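Local coordinates for protein particle-associated glycoside hydrolase (Acinetobacter phage Fri1, PDB 6C72) that probably degrades the capsular polysaccharide of Acinetobacter baumannii as the tailspike depolymerase of the phage, opening the way for virus entry, at residues 280-284 with 285-289; 476-479 with 480-484. One frame throughout, in Å; residues are numbered along the deposited sequence.

Contact 1: 280-284 with 285-289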
ATOM      1  N   VAL A 280     -12.749  -5.072   1.718  1.00 27.71           N
ATOM      2  CA  VAL A 280     -12.591  -6.508   1.552  1.00 27.50           C
ATOM      3  C   VAL A 280     -11.227  -6.793   0.942  1.00 27.53           C
ATOM      4  O   VAL A 280     -10.800  -6.110   0.003  1.00 26.97           O
ATOM      5  CB  VAL A 280     -13.712  -7.079   0.661  1.00 26.30           C
ATOM      6  CG1 VAL A 280     -13.591  -8.612   0.546  1.00 26.12           C
ATOM      7  CG2 VAL A 280     -15.065  -6.640   1.187  1.00 26.41           C
ATOM      8  N   THR A 281     -10.539  -7.802   1.467  1.00 25.81           N
ATOM      9  CA  THR A 281      -9.225  -8.157   0.954  1.00 26.09           C
ATOM     10  C   THR A 281      -9.171  -9.641   0.619  1.00 26.01           C
ATOM     11  O   THR A 281      -9.534 -10.487   1.442  1.00 26.72           O
ATOM     12  CB  THR A 281      -8.122  -7.795   1.954  1.00 27.74           C
ATOM     13  OG1 THR A 281      -8.098  -6.377   2.134  1.00 27.78           O
ATOM     14  CG2 THR A 281      -6.765  -8.249   1.442  1.00 28.05           C
ATOM     15  N   PHE A 282      -8.703  -9.940  -0.585  1.00 26.92           N
ATOM     16  CA  PHE A 282      -8.357 -11.290  -1.000  1.00 27.20           C
ATOM     17  C   PHE A 282      -6.848 -11.347  -1.180  1.00 28.01           C
ATOM     18  O   PHE A 282      -6.279 -10.521  -1.896  1.00 27.68           O
ATOM     19  CB  PHE A 282      -9.061 -11.665  -2.306  1.00 26.28           C
ATOM     20  CG  PHE A 282     -10.564 -11.684  -2.212  1.00 25.45           C
ATOM     21  CD1 PHE A 282     -11.305 -10.526  -2.438  1.00 24.76           C
ATOM     22  CD2 PHE A 282     -11.240 -12.862  -1.919  1.00 25.47           C
ATOM     23  CE1 PHE A 282     -12.702 -10.539  -2.368  1.00 24.16           C
ATOM     24  CE2 PHE A 282     -12.628 -12.880  -1.847  1.00 24.65           C
ATOM     25  CZ  PHE A 282     -13.360 -11.716  -2.069  1.00 24.06           C
ATOM     26  N   LYS A 283      -6.202 -12.298  -0.510  1.00 34.26           N
ATOM     27  CA  LYS A 283      -4.765 -12.513  -0.624  1.00 35.01           C
ATOM     28  C   LYS A 283      -4.501 -13.972  -0.959  1.00 35.34           C
ATOM     29  O   LYS A 283      -4.961 -14.864  -0.243  1.00 35.86           O
ATOM     30  CB  LYS A 283      -4.046 -12.135   0.668  1.00 36.32           C
ATOM     31  CG  LYS A 283      -2.531 -12.194   0.556  1.00 36.91           C
ATOM     32  CD  LYS A 283      -1.914 -12.375   1.931  1.00 38.41           C
ATOM     33  CE  LYS A 283      -1.749 -11.044   2.646  1.00 38.85           C
ATOM     34  NZ  LYS A 283      -0.454 -10.379   2.244  1.00 38.63           N
ATOM     35  N   ASN A 284      -3.763 -14.210  -2.047  1.00 27.97           N
ATOM     36  CA  ASN A 284      -3.405 -15.565  -2.485  1.00 28.25           C
ATOM     37  C   ASN A 284      -4.648 -16.442  -2.619  1.00 27.92           C
ATOM     38  O   ASN A 284      -4.688 -17.585  -2.149  1.00 28.29           O
ATOM     39  CB  ASN A 284      -2.371 -16.204  -1.551  1.00 29.30           C
ATOM     40  CG  ASN A 284      -1.706 -17.442  -2.164  1.00 29.23           C
ATOM     41  OD1 ASN A 284      -1.479 -17.511  -3.380  1.00 28.74           O
ATOM     42  ND2 ASN A 284      -1.396 -18.433  -1.318  1.00 29.57           N
ATOM     43  N   CYS A 285      -5.698 -15.875  -3.202  1.00 27.71           N
ATOM     44  CA  CYS A 285      -6.912 -16.610  -3.516  1.00 27.47           C
ATOM     45  C   CYS A 285      -7.004 -16.776  -5.023  1.00 27.28           C
ATOM     46  O   CYS A 285      -6.387 -16.029  -5.768  1.00 27.22           O
ATOM     47  CB  CYS A 285      -8.151 -15.875  -2.987  1.00 26.95           C
ATOM     48  SG  CYS A 285      -8.143 -15.661  -1.191  1.00 27.49           S
ATOM     49  N   THR A 286      -7.779 -17.752  -5.481  1.00 27.33           N
ATOM     50  CA  THR A 286      -7.990 -17.923  -6.911  1.00 27.38           C
ATOM     51  C   THR A 286      -9.478 -17.899  -7.221  1.00 27.09           C
ATOM     52  O   THR A 286     -10.315 -18.142  -6.349  1.00 26.67           O
ATOM     53  CB  THR A 286      -7.374 -19.228  -7.456  1.00 27.67           C
ATOM     54  OG1 THR A 286      -8.170 -20.354  -7.067  1.00 27.44           O
ATOM     55  CG2 THR A 286      -5.936 -19.423  -6.968  1.00 27.95           C
ATOM     56  N   PHE A 287      -9.799 -17.540  -8.460  1.00 27.66           N
ATOM     57  CA  PHE A 287     -11.168 -17.533  -8.969  1.00 27.61           C
ATOM     58  C   PHE A 287     -11.133 -18.226 -10.325  1.00 28.36           C
ATOM     59  O   PHE A 287     -10.539 -17.699 -11.272  1.00 28.87           O
ATOM     60  CB  PHE A 287     -11.719 -16.106  -9.082  1.00 27.52           C
ATOM     61  CG  PHE A 287     -11.591 -15.288  -7.809  1.00 26.91           C
ATOM     62  CD1 PHE A 287     -10.415 -14.605  -7.514  1.00 26.77           C
ATOM     63  CD2 PHE A 287     -12.651 -15.210  -6.910  1.00 25.83           C
ATOM     64  CE1 PHE A 287     -10.288 -13.860  -6.357  1.00 25.86           C
ATOM     65  CE2 PHE A 287     -12.544 -14.461  -5.747  1.00 24.81           C
ATOM     66  CZ  PHE A 287     -11.357 -13.780  -5.467  1.00 24.95           C
ATOM     67  N   GLN A 288     -11.711 -19.424 -10.419  1.00 35.07           N
ATOM     68  CA  GLN A 288     -11.471 -20.278 -11.582  1.00 36.09           C
ATOM     69  C   GLN A 288     -12.776 -20.864 -12.097  1.00 36.90           C
ATOM     70  O   GLN A 288     -13.509 -21.500 -11.338  1.00 36.63           O
ATOM     71  CB  GLN A 288     -10.484 -21.405 -11.248  1.00 36.08           C
ATOM     72  CG  GLN A 288      -9.398 -20.980 -10.280  1.00 35.39           C
ATOM     73  CD  GLN A 288      -8.182 -21.879 -10.306  1.00 35.66           C
ATOM     74  OE1 GLN A 288      -7.670 -22.218 -11.380  1.00 36.39           O
ATOM     75  NE2 GLN A 288      -7.698 -22.261  -9.127  1.00 35.19           N
ATOM     76  N   GLN A 289     -13.057 -20.648 -13.383  1.00 25.56           N
ATOM     77  CA  GLN A 289     -14.118 -21.344 -14.118  1.00 26.28           C
ATOM     78  C   GLN A 289     -13.462 -22.313 -15.107  1.00 26.97           C
ATOM     79  O   GLN A 289     -13.335 -22.031 -16.295  1.00 27.48           O
ATOM     80  CB  GLN A 289     -15.022 -20.342 -14.827  1.00 26.53           C
ATOM     81  CG  GLN A 289     -15.802 -19.433 -13.880  1.00 26.02           C
ATOM     82  CD  GLN A 289     -17.095 -20.071 -13.348  1.00 26.31           C
ATOM     83  OE1 GLN A 289     -17.219 -21.289 -13.271  1.00 26.70           O
ATOM     84  NE2 GLN A 289     -18.061 -19.231 -12.977  1.00 26.22           N
TER
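Phe287 drives the CZ corner of its ring over one face of the Phe282 ring, where CZ lies 3.7 Å from Phe282 CD2 and is displaced toward the rim. With centroids 5.3 Å apart and planes at 72°, the pair is a T-shaped (edge-to-face) stack in which Phe287 supplies the edge and Phe282 the face. Both rings have CG anti to the carbonyl carbon; for Phe282 (chi1 -63°) this carries the ring to the inner side of the bend, where Phe287 can meet it.

Cys285 fills the angle between the two strands. Its SG sits at the edge of the Phe282 ring, near the ring plane, 4.2 Å from CD2, so Phe282 is met over a face and at an edge by different residues. The sulfur also lies 3.4 Å from Lys283 O.

The bend is made at Asn284, whose positive phi and psi lie in the left-handed helical region and separate strand 280-283 from strand 286-289. Its side chain is directed away from the rings, and ND2 is hydrogen-bonded to Asn261 OD1. On that outer side Gln288 NE2 donates to Thr286 OG1 at 2.8 Å, tilted from its amide plane, while Thr286 OG1 is also hydrogen-bonded to Asn263 OD1.

Phe282 stacks in turn on Phe259, and Phe287 meets Phe264 and Phe322 with nearly parallel planes. Such aromatic ladders running from coil to coil through the core, beside a tight corner at Asn284 and Cys285 between strands parallel to those of adjacent coils, are characteristic of the parallel beta-helix, the fold of many phage tailspikes.

Contact 2: 476-479 with 480-484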
ATOM      1  N   GLY A 476       7.413  33.991 -23.967  1.00 31.29           N
ATOM      2  CA  GLY A 476       8.635  34.747 -24.176  1.00 31.00           C
ATOM      3  C   GLY A 476       9.875  34.026 -23.666  1.00 31.39           C
ATOM      4  O   GLY A 476       9.916  32.796 -23.596  1.00 31.60           O
ATOM      5  N   VAL A 477      10.883  34.834 -23.341  1.00 31.39           N
ATOM      6  CA  VAL A 477      12.222  34.336 -23.059  1.00 31.58           C
ATOM      7  C   VAL A 477      12.928  35.407 -22.248  1.00 31.86           C
ATOM      8  O   VAL A 477      12.597  36.592 -22.341  1.00 31.71           O
ATOM      9  CB  VAL A 477      12.969  34.009 -24.381  1.00 31.03           C
ATOM     10  CG1 VAL A 477      13.207  35.281 -25.189  1.00 30.49           C
ATOM     11  CG2 VAL A 477      14.289  33.277 -24.123  1.00 31.28           C
ATOM     12  N   LYS A 478      13.909  34.996 -21.455  1.00 34.92           N
ATOM     13  CA  LYS A 478      14.636  35.928 -20.608  1.00 35.20           C
ATOM     14  C   LYS A 478      16.111  35.564 -20.585  1.00 35.12           C
ATOM     15  O   LYS A 478      16.517  34.466 -20.982  1.00 35.03           O
ATOM     16  CB  LYS A 478      14.097  35.938 -19.175  1.00 35.82           C
ATOM     17  CG  LYS A 478      14.487  34.699 -18.379  1.00 36.04           C
ATOM     18  CD  LYS A 478      14.104  34.857 -16.925  1.00 36.46           C
ATOM     19  CE  LYS A 478      14.573  33.670 -16.104  1.00 36.53           C
ATOM     20  NZ  LYS A 478      16.065  33.526 -16.087  1.00 36.47           N
ATOM     21  N   SER A 479      16.902  36.492 -20.102  1.00 31.66           N
ATOM     22  CA  SER A 479      18.315  36.266 -19.895  1.00 31.63           C
ATOM     23  C   SER A 479      18.539  35.425 -18.641  1.00 32.08           C
ATOM     24  O   SER A 479      17.779  35.538 -17.672  1.00 32.44           O
ATOM     25  CB  SER A 479      19.033  37.593 -19.748  1.00 31.53           C
ATOM     26  OG  SER A 479      20.346  37.395 -19.266  1.00 31.60           O
ATOM     27  N   PRO A 480      19.589  34.591 -18.631  1.00 41.39           N
ATOM     28  CA  PRO A 480      19.942  33.859 -17.401  1.00 41.74           C
ATOM     29  C   PRO A 480      20.309  34.769 -16.246  1.00 41.98           C
ATOM     30  O   PRO A 480      20.228  34.337 -15.090  1.00 42.25           O
ATOM     31  CB  PRO A 480      21.145  33.002 -17.830  1.00 41.57           C
ATOM     32  CG  PRO A 480      21.068  32.920 -19.320  1.00 41.18           C
ATOM     33  CD  PRO A 480      20.476  34.235 -19.754  1.00 40.99           C
ATOM     34  N   ILE A 481      20.746  36.001 -16.525  1.00 54.19           N
ATOM     35  CA  ILE A 481      21.065  36.985 -15.494  1.00 54.41           C
ATOM     36  C   ILE A 481      19.837  37.720 -14.982  1.00 54.65           C
ATOM     37  O   ILE A 481      19.952  38.520 -14.045  1.00 54.85           O
ATOM     38  CB  ILE A 481      22.101  37.988 -16.042  1.00 54.14           C
ATOM     39  CG1 ILE A 481      23.222  37.243 -16.757  1.00 53.84           C
ATOM     40  CG2 ILE A 481      22.728  38.813 -14.931  1.00 54.34           C
ATOM     41  CD1 ILE A 481      23.999  36.326 -15.845  1.00 54.04           C
ATOM     42  N   ASN A 482      18.667  37.497 -15.584  1.00 39.20           N
ATOM     43  CA  ASN A 482      17.422  38.173 -15.184  1.00 39.42           C
ATOM     44  C   ASN A 482      17.516  39.689 -15.330  1.00 39.40           C
ATOM     45  O   ASN A 482      17.025  40.440 -14.487  1.00 39.67           O
ATOM     46  CB  ASN A 482      16.985  37.830 -13.756  1.00 39.70           C
ATOM     47  CG  ASN A 482      16.754  36.365 -13.553  1.00 39.68           C
ATOM     48  OD1 ASN A 482      16.454  35.638 -14.494  1.00 39.53           O
ATOM     49  ND2 ASN A 482      16.775  35.940 -12.297  1.00 39.78           N
ATOM     50  N   ASP A 483      18.185  40.157 -16.378  1.00 34.68           N
ATOM     51  CA  ASP A 483      18.178  41.585 -16.671  1.00 34.58           C
ATOM     52  C   ASP A 483      17.783  41.857 -18.116  1.00 34.09           C
ATOM     53  O   ASP A 483      18.139  42.901 -18.662  1.00 33.82           O
ATOM     54  CB  ASP A 483      19.530  42.219 -16.354  1.00 34.51           C
ATOM     55  CG  ASP A 483      20.660  41.606 -17.136  1.00 34.10           C
ATOM     56  OD1 ASP A 483      20.440  40.609 -17.854  1.00 33.90           O
ATOM     57  OD2 ASP A 483      21.786  42.129 -17.028  1.00 34.00           O
ATOM     58  N   ALA A 484      17.099  40.919 -18.760  1.00 27.31           N
ATOM     59  CA  ALA A 484      16.605  41.103 -20.116  1.00 26.65           C
ATOM     60  C   ALA A 484      15.384  40.215 -20.296  1.00 26.69           C
ATOM     61  O   ALA A 484      15.428  39.028 -19.942  1.00 26.92           O
ATOM     62  CB  ALA A 484      17.684  40.768 -21.160  1.00 26.81           C
TER
HETATM   63  O   HOH W   1      18.041  32.701 -13.969  1.00 45.64           O
HETATM   64  O   HOH W   2      21.690  39.462 -20.102  1.00 32.97           O
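Lys478 folds its side chain over the type I beta turn from Ser479 to Asn482, into which strand 475-478 runs and which begins the connection to the antiparallel strand 485-494. Two backbone bonds define this link. Asn482 N donates to Ser479 O at 3.0 Å and closes the turn, and Ser479 N donates to Ala484 O at 2.9 Å, with an N-H...O angle of 161°, holding the two arms together beyond it. Ala484 O is also 3.3 Å from Lys478 CA, a CA-H...O contact.

Of the side-chain bonds, that from Lys478 NZ to Asn482 OD1 is short, 2.7 Å, and comes nearly straight down the amide C=O. The lysine chain is extended until chi4 (63°) bends the ammonium over the turn, where it also donates to Ser479 O. That oxygen is thus gripped by Lys478 NZ and Asn482 N from opposite faces of its carbonyl plane. A salt bridge to Asp473 of the third subunit gives the ammonium a further partner and ties the turn into the trimer.

On the other side of the turn, Ser479 OG stands anti to its own N (chi1 168°) and accepts from Ile481 N at 3.1 Å, an ST turn superposed on the beta turn.

Water completes the network. One molecule accepts from Lys478 NZ and donates to Pro480 O; another is 2.6 Å from Ser479 OG and donates to Asp483 OD1 at 2.8 Å.

In the fold
Contact 1 comes first along the chain and closes before contact 2 opens; their centres are 59 Å apart and their nearest atoms about 50 Å. They share no sheet. Residues 280-289 form two consecutive beta-helix strands joined by a bend, each parallel to its neighbours in the coils before and after, about 12 Å from the centre of the chain. Residues 476-484 lie some 50 Å from that centre, where the strand outermost within this chain, whose Lys478 backbone bonds to the third subunit, turns into its antiparallel neighbour. Asn256 of the second subunit packs on contact 1, while a salt bridge and hydrogen bonds join contact 2 to the third. The two sample the helical body and C-terminal domain of one trimeric spike.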